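11S globulin subunit beta (Cucurbita maxima, PDB 2E9Q) serves as a seed storage protein of the 11S globulin family, holding a nutrient reserve for the plant. Local coordinates at residues C27-R39 / V366-P380. Residues are numbered along the deposited sequence; the frame is centred on the assembly and turned at random.
Sequences CRLENLRAQDPVR and VFDGEVREGQVLMIP
Leu32 sits against Val366, Phe367 and Pro380 where the N-terminal arm 27-39 lies against the edge of the C-terminal cupin beta-barrel. The arm pairs once with strand 376-379, the outermost strand of its sheet within the chain, and then leads into strand 39-43 of the N-terminal cupin half. Gln35 and Val376 form this single antiparallel hydrogen-bonded pair, with Gln35 N 2.8 Å from Val376 O and Val376 N 2.9 Å from Gln35 O. Leu32 CG lies anti to its carbonyl carbon (chi1 -52°), and this brings CD1 to 3.8 Å from Val366 CG2, with Pro380 CD also in contact. The Phe367 ring turns its edge to Leu32 O, which lies 3.3 Å from CD2, near the ring plane. Leu377 CD1 lies over the centre of one face of this ring. A water links Arg33 O, Gln35 NE2 and Met378 N. Phe58 of helix 56-61 also packs on Gln35 and Val376.

The Gln375 amide works in two directions. Its NE2 reaches Asp36 OD1 at 3.0 Å in an almost straight bond, in its own amide plane but 34° out of the carboxylate plane, on the syn side. Its OE1 accepts from Arg372 N across the type II turn 372-375. With an alanine here, Asp36 would probably lose its amide partner and Arg372 N this acceptor. The bond from Arg372 N to Gln375 OE1 is short, at 2.6 Å.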
ATOM      1  N   CYS A  27      14.066  -1.813  11.038  1.00 56.53           N
ATOM      2  CA  CYS A  27      14.507  -0.426  11.048  1.00 51.96           C
ATOM      3  C   CYS A  27      15.462  -0.206  12.221  1.00 47.79           C
ATOM      4  O   CYS A  27      15.193  -0.660  13.323  1.00 48.69           O
ATOM      5  CB  CYS A  27      13.294   0.487  11.213  1.00 51.44           C
ATOM      6  SG  CYS A  27      12.295   0.765   9.716  1.00 51.31           S
ATOM      7  N   ARG A  28      16.579   0.476  11.984  1.00 56.73           N
ATOM      8  CA  ARG A  28      17.534   0.764  13.060  1.00 61.75           C
ATOM      9  C   ARG A  28      17.200   2.139  13.636  1.00 56.84           C
ATOM     10  O   ARG A  28      17.683   3.159  13.153  1.00 50.04           O
ATOM     11  CB  ARG A  28      18.972   0.767  12.535  1.00 63.86           C
ATOM     12  CG  ARG A  28      19.518  -0.609  12.213  1.00 76.60           C
ATOM     13  CD  ARG A  28      21.035  -0.661  12.413  1.00 88.36           C
ATOM     14  NE  ARG A  28      21.765   0.204  11.486  1.00 90.83           N
ATOM     15  CZ  ARG A  28      23.094   0.287  11.427  1.00 87.72           C
ATOM     16  NH1 ARG A  28      23.844  -0.442  12.245  1.00 82.44           N
ATOM     17  NH2 ARG A  28      23.673   1.089  10.541  1.00 83.06           N
ATOM     18  N   LEU A  29      16.373   2.145  14.673  1.00 51.07           N
ATOM     19  CA  LEU A  29      15.921   3.380  15.294  1.00 49.72           C
ATOM     20  C   LEU A  29      16.344   3.533  16.743  1.00 51.77           C
ATOM     21  O   LEU A  29      15.577   4.037  17.564  1.00 55.46           O
ATOM     22  CB  LEU A  29      14.405   3.437  15.228  1.00 38.79           C
ATOM     23  CG  LEU A  29      13.793   3.144  13.864  1.00 37.60           C
ATOM     24  CD1 LEU A  29      12.277   3.055  14.004  1.00 28.31           C
ATOM     25  CD2 LEU A  29      14.202   4.241  12.887  1.00 35.19           C
ATOM     26  N   GLU A  30      17.558   3.108  17.063  1.00 52.23           N
ATOM     27  CA  GLU A  30      18.043   3.212  18.434  1.00 52.70           C
ATOM     28  C   GLU A  30      18.969   4.399  18.642  1.00 43.86           C
ATOM     29  O   GLU A  30      19.155   4.841  19.768  1.00 52.49           O
ATOM     30  CB  GLU A  30      18.743   1.914  18.840  1.00 60.53           C
ATOM     31  CG  GLU A  30      17.787   0.754  19.024  1.00 77.48           C
ATOM     32  CD  GLU A  30      18.496  -0.558  19.338  1.00 94.78           C
ATOM     33  OE1 GLU A  30      17.803  -1.536  19.713  1.00 99.55           O
ATOM     34  OE2 GLU A  30      19.742  -0.616  19.200  1.00 98.60           O
ATOM     35  N   ASN A  31      19.530   4.931  17.562  1.00 40.09           N
ATOM     36  CA  ASN A  31      20.425   6.078  17.676  1.00 48.52           C
ATOM     37  C   ASN A  31      20.134   7.166  16.633  1.00 49.58           C
ATOM     38  O   ASN A  31      20.842   7.289  15.628  1.00 48.25           O
ATOM     39  CB  ASN A  31      21.880   5.617  17.557  1.00 56.22           C
ATOM     40  CG  ASN A  31      22.771   6.212  18.639  1.00 76.75           C
ATOM     41  OD1 ASN A  31      22.557   5.980  19.835  1.00 78.25           O
ATOM     42  ND2 ASN A  31      23.776   6.986  18.225  1.00 83.34           N
ATOM     43  N   LEU A  32      19.095   7.960  16.877  1.00 44.55           N
ATOM     44  CA  LEU A  32      18.734   9.030  15.953  1.00 45.48           C
ATOM     45  C   LEU A  32      19.815  10.102  16.002  1.00 49.97           C
ATOM     46  O   LEU A  32      20.486  10.274  17.021  1.00 52.26           O
ATOM     47  CB  LEU A  32      17.391   9.648  16.344  1.00 37.20           C
ATOM     48  CG  LEU A  32      16.218   8.693  16.559  1.00 43.88           C
ATOM     49  CD1 LEU A  32      14.997   9.482  17.012  1.00 41.34           C
ATOM     50  CD2 LEU A  32      15.923   7.920  15.269  1.00 36.49           C
ATOM     51  N   ARG A  33      19.986  10.830  14.907  1.00 51.25           N
ATOM     52  CA  ARG A  33      20.993  11.876  14.878  1.00 47.90           C
ATOM     53  C   ARG A  33      20.465  13.181  14.296  1.00 50.75           C
ATOM     54  O   ARG A  33      19.604  13.172  13.410  1.00 41.19           O
ATOM     55  CB  ARG A  33      22.199  11.400  14.063  1.00 54.30           C
ATOM     56  CG  ARG A  33      22.764  10.063  14.563  1.00 79.29           C
ATOM     57  CD  ARG A  33      23.941   9.561  13.724  1.00 92.83           C
ATOM     58  NE  ARG A  33      23.602   9.372  12.313  1.00 99.04           N
ATOM     59  CZ  ARG A  33      24.447   8.900  11.399  1.00104.67           C
ATOM     60  NH1 ARG A  33      24.056   8.763  10.134  1.00103.93           N
ATOM     61  NH2 ARG A  33      25.682   8.555  11.749  1.00104.07           N
ATOM     62  N   ALA A  34      20.959  14.299  14.822  1.00 40.69           N
ATOM     63  CA  ALA A  34      20.593  15.605  14.293  1.00 47.44           C
ATOM     64  C   ALA A  34      21.508  15.671  13.076  1.00 45.49           C
ATOM     65  O   ALA A  34      22.710  15.834  13.225  1.00 56.09           O
ATOM     66  CB  ALA A  34      20.942  16.693  15.283  1.00 51.45           C
ATOM     67  N   GLN A  35      20.945  15.521  11.883  1.00 46.11           N
ATOM     68  CA  GLN A  35      21.729  15.498  10.648  1.00 40.44           C
ATOM     69  C   GLN A  35      21.921  16.794   9.869  1.00 46.75           C
ATOM     70  O   GLN A  35      21.013  17.620   9.754  1.00 52.00           O
ATOM     71  CB  GLN A  35      21.121  14.497   9.669  1.00 42.93           C
ATOM     72  CG  GLN A  35      20.769  13.144  10.236  1.00 51.01           C
ATOM     73  CD  GLN A  35      19.910  12.348   9.264  1.00 65.32           C
ATOM     74  OE1 GLN A  35      20.312  12.107   8.120  1.00 57.86           O
ATOM     75  NE2 GLN A  35      18.714  11.945   9.711  1.00 56.95           N
ATOM     76  N   ASP A  36      23.108  16.928   9.291  1.00 47.25           N
ATOM     77  CA  ASP A  36      23.448  18.063   8.457  1.00 48.56           C
ATOM     78  C   ASP A  36      23.575  17.498   7.054  1.00 48.03           C
ATOM     79  O   ASP A  36      23.722  16.286   6.884  1.00 41.25           O
ATOM     80  CB  ASP A  36      24.782  18.686   8.884  1.00 52.92           C
ATOM     81  CG  ASP A  36      24.613  19.732   9.969  1.00 57.83           C
ATOM     82  OD1 ASP A  36      24.948  19.457  11.137  1.00 65.13           O
ATOM     83  OD2 ASP A  36      24.128  20.841   9.653  1.00 72.92           O
ATOM     84  N   PRO A  37      23.506  18.360   6.023  1.00 48.31           N
ATOM     85  CA  PRO A  37      23.632  17.838   4.660  1.00 49.84           C
ATOM     86  C   PRO A  37      24.972  17.130   4.577  1.00 49.06           C
ATOM     87  O   PRO A  37      25.888  17.463   5.319  1.00 50.44           O
ATOM     88  CB  PRO A  37      23.598  19.097   3.795  1.00 47.60           C
ATOM     89  CG  PRO A  37      22.817  20.055   4.606  1.00 55.84           C
ATOM     90  CD  PRO A  37      23.343  19.821   6.009  1.00 48.00           C
ATOM     91  N   VAL A  38      25.096  16.160   3.685  1.00 45.66           N
ATOM     92  CA  VAL A  38      26.353  15.434   3.560  1.00 45.91           C
ATOM     93  C   VAL A  38      26.963  15.595   2.174  1.00 41.69           C
ATOM     94  O   VAL A  38      28.120  15.255   1.958  1.00 46.20           O
ATOM     95  CB  VAL A  38      26.170  13.915   3.828  0.50 41.63           C
ATOM     96  CG1 VAL A  38      25.649  13.688   5.230  0.50 38.34           C
ATOM     97  CG2 VAL A  38      25.221  13.315   2.801  0.50 39.60           C
ATOM     98  N   ARG A  39      26.188  16.121   1.237  1.00 39.69           N
ATOM     99  CA  ARG A  39      26.662  16.278  -0.128  1.00 38.34           C
ATOM    100  C   ARG A  39      26.252  17.646  -0.686  1.00 44.67           C
ATOM    101  O   ARG A  39      25.258  18.223  -0.263  1.00 42.55           O
ATOM    102  CB  ARG A  39      26.097  15.138  -0.979  1.00 44.12           C
ATOM    103  CG  ARG A  39      27.077  14.579  -1.991  1.00 72.91           C
ATOM    104  CD  ARG A  39      26.626  13.223  -2.548  1.00 86.45           C
ATOM    105  NE  ARG A  39      26.631  12.157  -1.539  1.00 93.03           N
ATOM    106  CZ  ARG A  39      25.533  11.588  -1.039  1.00 99.90           C
ATOM    107  NH1 ARG A  39      25.640  10.627  -0.127  1.00 96.18           N
ATOM    108  NH2 ARG A  39      24.325  11.975  -1.451  1.00 96.45           N
ATOM    109  N   VAL A 366      16.462   7.411  22.533  1.00 43.72           N
ATOM    110  CA  VAL A 366      17.088   7.131  21.245  1.00 36.90           C
ATOM    111  C   VAL A 366      17.695   8.399  20.655  1.00 44.14           C
ATOM    112  O   VAL A 366      18.300   8.392  19.570  1.00 43.64           O
ATOM    113  CB  VAL A 366      16.093   6.489  20.263  1.00 43.76           C
ATOM    114  CG1 VAL A 366      15.760   5.080  20.747  1.00 34.83           C
ATOM    115  CG2 VAL A 366      14.818   7.345  20.153  1.00 43.43           C
ATOM    116  N   PHE A 367      17.510   9.492  21.380  1.00 39.06           N
ATOM    117  CA  PHE A 367      18.096  10.776  21.031  1.00 43.38           C
ATOM    118  C   PHE A 367      17.970  11.652  22.255  1.00 47.33           C
ATOM    119  O   PHE A 367      16.935  11.660  22.923  1.00 43.63           O
ATOM    120  CB  PHE A 367      17.418  11.464  19.846  1.00 44.63           C
ATOM    121  CG  PHE A 367      18.068  12.782  19.475  1.00 42.21           C
ATOM    122  CD1 PHE A 367      17.568  13.989  19.959  1.00 46.17           C
ATOM    123  CD2 PHE A 367      19.208  12.807  18.682  1.00 34.88           C
ATOM    124  CE1 PHE A 367      18.198  15.209  19.657  1.00 46.13           C
ATOM    125  CE2 PHE A 367      19.845  14.013  18.372  1.00 44.18           C
ATOM    126  CZ  PHE A 367      19.342  15.220  18.860  1.00 42.97           C
ATOM    127  N   ASP A 368      19.046  12.367  22.551  1.00 48.26           N
ATOM    128  CA  ASP A 368      19.094  13.261  23.695  1.00 46.60           C
ATOM    129  C   ASP A 368      20.206  14.251  23.402  1.00 56.10           C
ATOM    130  O   ASP A 368      21.380  13.986  23.666  1.00 54.28           O
ATOM    131  CB  ASP A 368      19.394  12.472  24.974  1.00 46.77           C
ATOM    132  CG  ASP A 368      19.463  13.353  26.205  1.00 55.04           C
ATOM    133  OD1 ASP A 368      18.951  14.492  26.163  1.00 58.19           O
ATOM    134  OD2 ASP A 368      20.019  12.901  27.230  1.00 68.39           O
ATOM    135  N   GLY A 369      19.832  15.388  22.828  1.00 53.93           N
ATOM    136  CA  GLY A 369      20.817  16.394  22.498  1.00 52.77           C
ATOM    137  C   GLY A 369      20.218  17.635  21.878  1.00 54.32           C
ATOM    138  O   GLY A 369      19.038  17.925  22.047  1.00 56.26           O
ATOM    139  N   GLU A 370      21.046  18.361  21.142  1.00 55.75           N
ATOM    140  CA  GLU A 370      20.631  19.591  20.500  1.00 60.20           C
ATOM    141  C   GLU A 370      20.342  19.439  19.019  1.00 58.60           C
ATOM    142  O   GLU A 370      20.879  18.561  18.353  1.00 57.12           O
ATOM    143  CB  GLU A 370      21.724  20.651  20.647  1.00 63.41           C
ATOM    144  CG  GLU A 370      21.955  21.151  22.055  1.00 85.47           C
ATOM    145  CD  GLU A 370      20.763  21.908  22.598  1.00 95.71           C
ATOM    146  OE1 GLU A 370      20.024  21.331  23.427  1.00 99.63           O
ATOM    147  OE2 GLU A 370      20.558  23.078  22.185  1.00 99.06           O
ATOM    148  N   VAL A 371      19.484  20.324  18.526  1.00 55.95           N
ATOM    149  CA  VAL A 371      19.139  20.401  17.120  1.00 46.52           C
ATOM    150  C   VAL A 371      19.329  21.883  16.844  1.00 50.51           C
ATOM    151  O   VAL A 371      18.754  22.724  17.538  1.00 48.11           O
ATOM    152  CB  VAL A 371      17.672  20.023  16.839  1.00 40.53           C
ATOM    153  CG1 VAL A 371      17.408  20.119  15.357  1.00 39.19           C
ATOM    154  CG2 VAL A 371      17.387  18.617  17.312  1.00 43.04           C
ATOM    155  N   ARG A 372      20.145  22.208  15.852  1.00 51.34           N
ATOM    156  CA  ARG A 372      20.404  23.600  15.541  1.00 55.61           C
ATOM    157  C   ARG A 372      19.942  23.951  14.136  1.00 61.11           C
ATOM    158  O   ARG A 372      19.781  23.071  13.283  1.00 57.40           O
ATOM    159  CB  ARG A 372      21.898  23.897  15.674  1.00 54.44           C
ATOM    160  CG  ARG A 372      22.534  23.312  16.917  1.00 70.01           C
ATOM    161  CD  ARG A 372      23.970  23.783  17.089  1.00 72.85           C
ATOM    162  NE  ARG A 372      24.656  23.060  18.156  1.00 81.06           N
ATOM    163  CZ  ARG A 372      24.195  22.925  19.400  1.00 89.55           C
ATOM    164  NH1 ARG A 372      23.031  23.462  19.758  1.00 83.94           N
ATOM    165  NH2 ARG A 372      24.904  22.243  20.291  1.00 91.04           N
ATOM    166  N   GLU A 373      19.732  25.247  13.910  1.00 59.42           N
ATOM    167  CA  GLU A 373      19.302  25.757  12.615  1.00 51.11           C
ATOM    168  C   GLU A 373      20.058  25.027  11.528  1.00 46.29           C
ATOM    169  O   GLU A 373      21.269  24.863  11.624  1.00 45.75           O
ATOM    170  CB  GLU A 373      19.588  27.263  12.509  1.00 53.69           C
ATOM    171  CG  GLU A 373      19.192  27.900  11.169  1.00 62.39           C
ATOM    172  CD  GLU A 373      20.224  27.686  10.059  1.00 68.65           C
ATOM    173  OE1 GLU A 373      19.823  27.642   8.875  1.00 72.61           O
ATOM    174  OE2 GLU A 373      21.435  27.577  10.359  1.00 73.31           O
ATOM    175  N   GLY A 374      19.339  24.586  10.503  1.00 44.01           N
ATOM    176  CA  GLY A 374      19.981  23.896   9.401  1.00 41.33           C
ATOM    177  C   GLY A 374      20.041  22.393   9.553  1.00 38.93           C
ATOM    178  O   GLY A 374      20.412  21.694   8.612  1.00 41.02           O
ATOM    179  N   GLN A 375      19.667  21.889  10.725  1.00 36.29           N
ATOM    180  CA  GLN A 375      19.709  20.454  10.956  1.00 42.47           C
ATOM    181  C   GLN A 375      18.353  19.767  10.854  1.00 47.93           C
ATOM    182  O   GLN A 375      17.309  20.402  10.999  1.00 42.22           O
ATOM    183  CB  GLN A 375      20.311  20.153  12.330  1.00 45.13           C
ATOM    184  CG  GLN A 375      21.738  20.655  12.529  1.00 44.57           C
ATOM    185  CD  GLN A 375      22.319  20.190  13.856  1.00 48.15           C
ATOM    186  OE1 GLN A 375      21.678  20.304  14.905  1.00 45.74           O
ATOM    187  NE2 GLN A 375      23.535  19.660  13.812  1.00 50.17           N
ATOM    188  N   VAL A 376      18.399  18.451  10.634  1.00 49.28           N
ATOM    189  CA  VAL A 376      17.210  17.615  10.507  1.00 41.91           C
ATOM    190  C   VAL A 376      17.167  16.454  11.509  1.00 40.53           C
ATOM    191  O   VAL A 376      18.127  15.699  11.636  1.00 41.65           O
ATOM    192  CB  VAL A 376      17.128  17.002   9.092  1.00 48.52           C
ATOM    193  CG1 VAL A 376      15.909  16.066   8.993  1.00 41.44           C
ATOM    194  CG2 VAL A 376      17.067  18.119   8.045  1.00 44.86           C
ATOM    195  N   LEU A 377      16.053  16.324  12.220  1.00 42.20           N
ATOM    196  CA  LEU A 377      15.856  15.231  13.159  1.00 37.22           C
ATOM    197  C   LEU A 377      14.593  14.499  12.705  1.00 39.35           C
ATOM    198  O   LEU A 377      13.522  15.091  12.628  1.00 46.16           O
ATOM    199  CB  LEU A 377      15.676  15.732  14.594  1.00 31.76           C
ATOM    200  CG  LEU A 377      15.362  14.601  15.596  1.00 41.28           C
ATOM    201  CD1 LEU A 377      16.546  13.638  15.715  1.00 41.36           C
ATOM    202  CD2 LEU A 377      15.036  15.190  16.949  1.00 34.96           C
ATOM    203  N   MET A 378      14.739  13.215  12.389  1.00 40.32           N
ATOM    204  CA  MET A 378      13.644  12.369  11.926  1.00 34.60           C
ATOM    205  C   MET A 378      13.057  11.709  13.154  1.00 42.62           C
ATOM    206  O   MET A 378      13.746  10.939  13.821  1.00 50.03           O
ATOM    207  CB  MET A 378      14.210  11.301  10.978  1.00 46.37           C
ATOM    208  CG  MET A 378      13.291  10.776   9.875  1.00 58.96           C
ATOM    209  SD  MET A 378      11.864   9.794  10.393  1.00 58.61           S
ATOM    210  CE  MET A 378      12.601   8.189  10.560  1.00 52.78           C
ATOM    211  N   ILE A 379      11.808  12.031  13.484  1.00 43.53           N
ATOM    212  CA  ILE A 379      11.136  11.432  14.633  1.00 31.95           C
ATOM    213  C   ILE A 379      10.190  10.342  14.130  1.00 44.61           C
ATOM    214  O   ILE A 379       9.175  10.634  13.487  1.00 40.77           O
ATOM    215  CB  ILE A 379      10.292  12.453  15.400  1.00 44.88           C
ATOM    216  CG1 ILE A 379      11.123  13.699  15.726  1.00 48.36           C
ATOM    217  CG2 ILE A 379       9.709  11.802  16.645  1.00 33.83           C
ATOM    218  CD1 ILE A 379      12.080  13.523  16.865  1.00 57.77           C
ATOM    219  N   PRO A 380      10.502   9.067  14.421  1.00 46.05           N
ATOM    220  CA  PRO A 380       9.649   7.959  13.975  1.00 39.17           C
ATOM    221  C   PRO A 380       8.235   7.948  14.574  1.00 43.34           C
ATOM    222  O   PRO A 380       8.002   8.404  15.699  1.00 37.85           O
ATOM    223  CB  PRO A 380      10.439   6.715  14.391  1.00 34.82           C
ATOM    224  CG  PRO A 380      11.863   7.191  14.419  1.00 40.34           C
ATOM    225  CD  PRO A 380      11.744   8.559  15.036  1.00 44.63           C
TER
HETATM  226  O   HOH W   1      17.496  12.233  12.384  1.00 48.15           O
HETATM  227  O   HOH W   2      24.921  16.946  15.213  1.00 60.10           O